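Local coordinates for protein VP1 (Polyomavirus HPyV7, PDB 4PCH) that forms pentamers of jelly-roll subunits and probably serves as a structural protein of the icosahedral viral capsid, with a likely part in attachment to host cells, at residues Thr19-Glu24 against Asn67-Pro72; Gly132-Pro135 against Arg139-Val142. All blocks are in the same frame, centred on the assembly; numbering follows the deposited sequence.

Contact 1: residues Thr19-Glu24 against Asn67-Pro72; sequences TQYKVE and NLPEIP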
# COMPACT_ATOMS: atom_id res chain seq x y z
N THR B 19 9.27 5.44 -40.49
CA THR B 19 8.58 6.52 -39.74
C THR B 19 8.39 6.18 -38.25
O THR B 19 7.68 6.86 -37.53
CB THR B 19 7.26 6.91 -40.43
OG1 THR B 19 6.31 5.84 -40.30
CG2 THR B 19 7.50 7.24 -41.92
N GLN B 20 9.04 5.12 -37.79
CA GLN B 20 9.03 4.76 -36.37
C GLN B 20 10.45 4.55 -35.92
O GLN B 20 11.28 4.12 -36.71
CB GLN B 20 8.21 3.49 -36.16
CG GLN B 20 6.75 3.64 -36.54
CD GLN B 20 6.00 2.33 -36.44
OE1 GLN B 20 5.30 2.08 -35.45
NE2 GLN B 20 6.16 1.48 -37.43
N TYR B 21 10.77 4.90 -34.67
CA TYR B 21 12.13 4.75 -34.17
C TYR B 21 12.04 4.60 -32.67
O TYR B 21 11.22 5.24 -32.03
CB TYR B 21 12.99 5.96 -34.51
CG TYR B 21 14.42 5.95 -33.96
CD1 TYR B 21 15.40 5.18 -34.53
CD2 TYR B 21 14.76 6.74 -32.87
CE1 TYR B 21 16.69 5.19 -34.03
CE2 TYR B 21 16.05 6.77 -32.38
CZ TYR B 21 17.01 5.98 -32.95
OH TYR B 21 18.29 6.00 -32.44
N LYS B 22 12.89 3.76 -32.12
CA LYS B 22 12.97 3.65 -30.69
C LYS B 22 14.42 3.78 -30.28
O LYS B 22 15.33 3.38 -31.02
CB LYS B 22 12.34 2.34 -30.18
CG LYS B 22 12.74 1.09 -30.90
CD LYS B 22 11.89 -0.09 -30.44
CE LYS B 22 12.19 -1.33 -31.26
NZ LYS B 22 11.22 -2.43 -31.00
N VAL B 23 14.64 4.36 -29.12
CA VAL B 23 15.99 4.48 -28.63
C VAL B 23 16.05 4.15 -27.15
O VAL B 23 15.06 4.34 -26.45
CB VAL B 23 16.55 5.87 -28.92
CG1 VAL B 23 15.74 6.94 -28.21
CG2 VAL B 23 18.04 5.94 -28.58
N GLU B 24 17.20 3.66 -26.72
CA GLU B 24 17.42 3.24 -25.31
C GLU B 24 18.55 4.07 -24.71
O GLU B 24 19.47 4.48 -25.43
CB GLU B 24 17.80 1.76 -25.23
CG GLU B 24 16.66 0.81 -25.58
CD GLU B 24 16.97 -0.69 -25.43
OE1 GLU B 24 18.09 -1.08 -24.99
OE2 GLU B 24 16.06 -1.49 -25.76
N ASN B 67 20.13 12.12 -29.50
CA ASN B 67 19.84 12.56 -30.85
C ASN B 67 18.95 11.53 -31.59
O ASN B 67 19.10 10.32 -31.44
CB ASN B 67 21.13 12.84 -31.61
CG ASN B 67 21.96 13.95 -30.97
OD1 ASN B 67 21.43 14.93 -30.43
ND2 ASN B 67 23.26 13.80 -31.03
N LEU B 68 18.01 12.02 -32.38
CA LEU B 68 17.12 11.17 -33.14
C LEU B 68 17.55 11.26 -34.60
O LEU B 68 18.24 12.17 -34.97
CB LEU B 68 15.67 11.66 -32.99
CG LEU B 68 15.23 11.69 -31.52
CD1 LEU B 68 13.91 12.40 -31.39
CD2 LEU B 68 15.13 10.29 -30.94
N PRO B 69 17.10 10.31 -35.44
CA PRO B 69 17.55 10.36 -36.82
C PRO B 69 17.08 11.59 -37.58
O PRO B 69 16.00 12.09 -37.31
CB PRO B 69 16.94 9.08 -37.42
CG PRO B 69 16.67 8.20 -36.27
CD PRO B 69 16.31 9.11 -35.14
N GLU B 70 17.87 12.06 -38.54
CA GLU B 70 17.41 13.11 -39.44
C GLU B 70 16.16 12.57 -40.19
O GLU B 70 16.11 11.40 -40.56
CB GLU B 70 18.49 13.49 -40.45
CG GLU B 70 18.04 14.51 -41.48
CD GLU B 70 19.09 14.79 -42.52
OE1 GLU B 70 20.29 14.62 -42.20
OE2 GLU B 70 18.72 15.16 -43.66
N ILE B 71 15.18 13.44 -40.39
CA ILE B 71 14.04 13.14 -41.23
C ILE B 71 14.28 13.88 -42.55
O ILE B 71 14.17 15.10 -42.60
CB ILE B 71 12.72 13.59 -40.56
CG1 ILE B 71 12.53 12.85 -39.23
CG2 ILE B 71 11.52 13.33 -41.50
CD1 ILE B 71 11.36 13.33 -38.42
N PRO B 72 14.64 13.15 -43.64
CA PRO B 72 14.79 13.88 -44.88
C PRO B 72 13.47 14.49 -45.37
O PRO B 72 12.40 13.95 -45.06
CB PRO B 72 15.25 12.81 -45.88
CG PRO B 72 14.66 11.55 -45.34
CD PRO B 72 14.58 11.69 -43.85
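Val23 and Leu68 have the nearest CA atoms of the two segments, 8.1 Å apart, a spacing that only side chains bridge: no hydrogen bond joins Thr19-Glu24 to the irregular Asn67-Pro72. In the jelly roll of VP1, the first segment lies on strand 9-27, strand B of the BIDG sheet, paired here through its backbone with Val264 and Cys266 of strand I (253-271). The second belongs to the loop joining strands C and D, which passes over Tyr21 and Val23, both pointing toward it. Tyr21 carries the contact. With CG anti to the backbone N (chi1 176°), its ring reaches out to the loop and receives the pyrrolidine of Pro69 over one face. This is a CH-pi contact: Pro69 CD stands 3.6 Å from the centroid of the Tyr21 ring, only 12° off the ring normal, while Pro69 CG covers the CD1-CE1 side. Trp83 of strand 79-93 also touches Tyr21 and Leu68, and its NE1 is hydrogen-bonded to Pro69 O, which ties the loop to a further strand. Leu68 adds one methyl, which comes to the Tyr21 ring obliquely and ends more loosely against Val23: Leu68 CD2 lies 3.9 Å from Tyr21 CE2 and 4.4 Å from Val23 CG1.

Contact 2: residues Gly132-Pro135 against Arg139-Val142; sequences GINP and RLKV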
# COMPACT_ATOMS: atom_id res chain seq x y z
N GLY B 132 13.40 26.71 -8.20
CA GLY B 132 14.39 26.70 -7.10
C GLY B 132 13.73 27.02 -5.79
O GLY B 132 13.08 28.05 -5.67
N ILE B 133 13.86 26.13 -4.80
CA ILE B 133 13.27 26.37 -3.48
C ILE B 133 14.29 25.99 -2.43
O ILE B 133 14.81 24.89 -2.45
CB ILE B 133 12.03 25.47 -3.22
CG1 ILE B 133 10.96 25.76 -4.26
CG2 ILE B 133 11.51 25.71 -1.80
CD1 ILE B 133 10.26 27.08 -4.07
N ASN B 134 14.59 26.93 -1.54
CA ASN B 134 15.38 26.60 -0.35
C ASN B 134 14.36 26.43 0.79
O ASN B 134 13.68 27.39 1.12
CB ASN B 134 16.39 27.69 -0.03
CG ASN B 134 17.31 27.30 1.12
OD1 ASN B 134 16.90 26.57 2.02
ND2 ASN B 134 18.57 27.75 1.08
N PRO B 135 14.26 25.21 1.37
CA PRO B 135 13.27 24.98 2.43
C PRO B 135 13.53 25.80 3.67
O PRO B 135 12.60 26.01 4.47
CB PRO B 135 13.38 23.47 2.71
CG PRO B 135 14.77 23.11 2.31
CD PRO B 135 15.03 23.98 1.09
N ARG B 139 18.97 29.26 7.01
CA ARG B 139 19.85 28.30 7.69
C ARG B 139 20.44 27.17 6.83
O ARG B 139 21.41 26.53 7.26
CB ARG B 139 19.09 27.66 8.85
CG ARG B 139 18.55 28.63 9.90
CD ARG B 139 17.86 27.85 11.01
NE ARG B 139 17.13 28.67 11.97
CZ ARG B 139 15.84 29.02 11.89
NH1 ARG B 139 15.06 28.64 10.88
NH2 ARG B 139 15.32 29.76 12.85
N LEU B 140 19.85 26.87 5.67
CA LEU B 140 20.34 25.80 4.80
C LEU B 140 21.26 26.43 3.78
O LEU B 140 20.86 27.33 3.05
CB LEU B 140 19.22 25.05 4.06
CG LEU B 140 19.70 23.86 3.20
CD1 LEU B 140 20.22 22.69 4.06
CD2 LEU B 140 18.63 23.36 2.26
N LYS B 141 22.51 25.96 3.79
CA LYS B 141 23.56 26.49 2.94
C LYS B 141 23.86 25.52 1.82
O LYS B 141 23.66 24.31 1.95
CB LYS B 141 24.80 26.78 3.76
CG LYS B 141 24.59 27.87 4.81
CD LYS B 141 25.55 27.69 5.98
CE LYS B 141 25.37 28.78 7.03
NZ LYS B 141 26.28 28.56 8.19
N VAL B 142 24.35 26.08 0.70
CA VAL B 142 24.60 25.30 -0.52
C VAL B 142 25.95 25.70 -1.10
O VAL B 142 26.18 26.87 -1.39
CB VAL B 142 23.51 25.56 -1.58
CG1 VAL B 142 23.66 24.59 -2.75
CG2 VAL B 142 22.13 25.43 -0.95
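Asn134 and Leu140 meet where a short connection brings the chain back on itself, and theirs are the nearest CA atoms of the two segments, 7.2 Å apart. The tight part of the contact is built around the Asn134 amide. Its CG is anti to the backbone N (chi1 -174°), which carries the group across to the opposing backbone, where Asn134 ND2 donates to Leu140 O at 3.0 Å. The bond is nearly straight at the hydrogen, 166°, and the acceptor lies in the plane of the amide; at the other end the donor is tilted 34° from the carbonyl plane. The oxygen of the same amide is used within the turn, Asn134 OD1 accepting from the backbone N of Asp136, so both ends of the buried group are engaged and its rotation is fixed. Asn134 OD1 also rests against the leucine, 3.4 Å from Leu140 CB. Both segments lie in the long connection between strands 117-124 and 184-191, the EF loop of the jelly roll; within it the short strand 141-142 runs parallel to strand 52-53 and is bonded to it through the backbone of Lys141. Beside the amide the packing becomes apolar. One methyl of the leucine meets the proline ring, Leu140 CD2 lying 3.8 Å from Pro135 CD, and Leu53 and Leu173 of the same chain also touch Leu140. Ala99 and Gln97 of a neighbouring subunit pack on Leu140 and Pro135, respectively, so the buried side adjoins the pentamer interface. Against the buried Asn134, Pro135 and Leu140 stand two exposed residues on the solvent side: Lys141 turns away from Gly132-Pro135, its NZ in a long, weak ion pair with Asp51 OD2, and Arg139 sends NH1 to a salt bridge with Asp136 OD2.

In the fold
Contacts 1 and 2 lie on opposite sides of the centre of the chain, their own centres 40 Å apart and their nearest atoms about 26 Å apart, so neither touches the other. They follow in series along the sequence, contact 1 closing before contact 2 opens, within a chain that is the jelly-roll part of a longer VP1. At 19-24/67-72 apolar side chains join the CD loop to a strand of the main antiparallel sheet, whereas at 132-135/139-142 an amide-to-carbonyl hydrogen bond links two parts of the EF loop. Contact 2 packs against a neighbouring subunit; Glu24, in the same segment as Tyr21, packs on Thr179 of a different one.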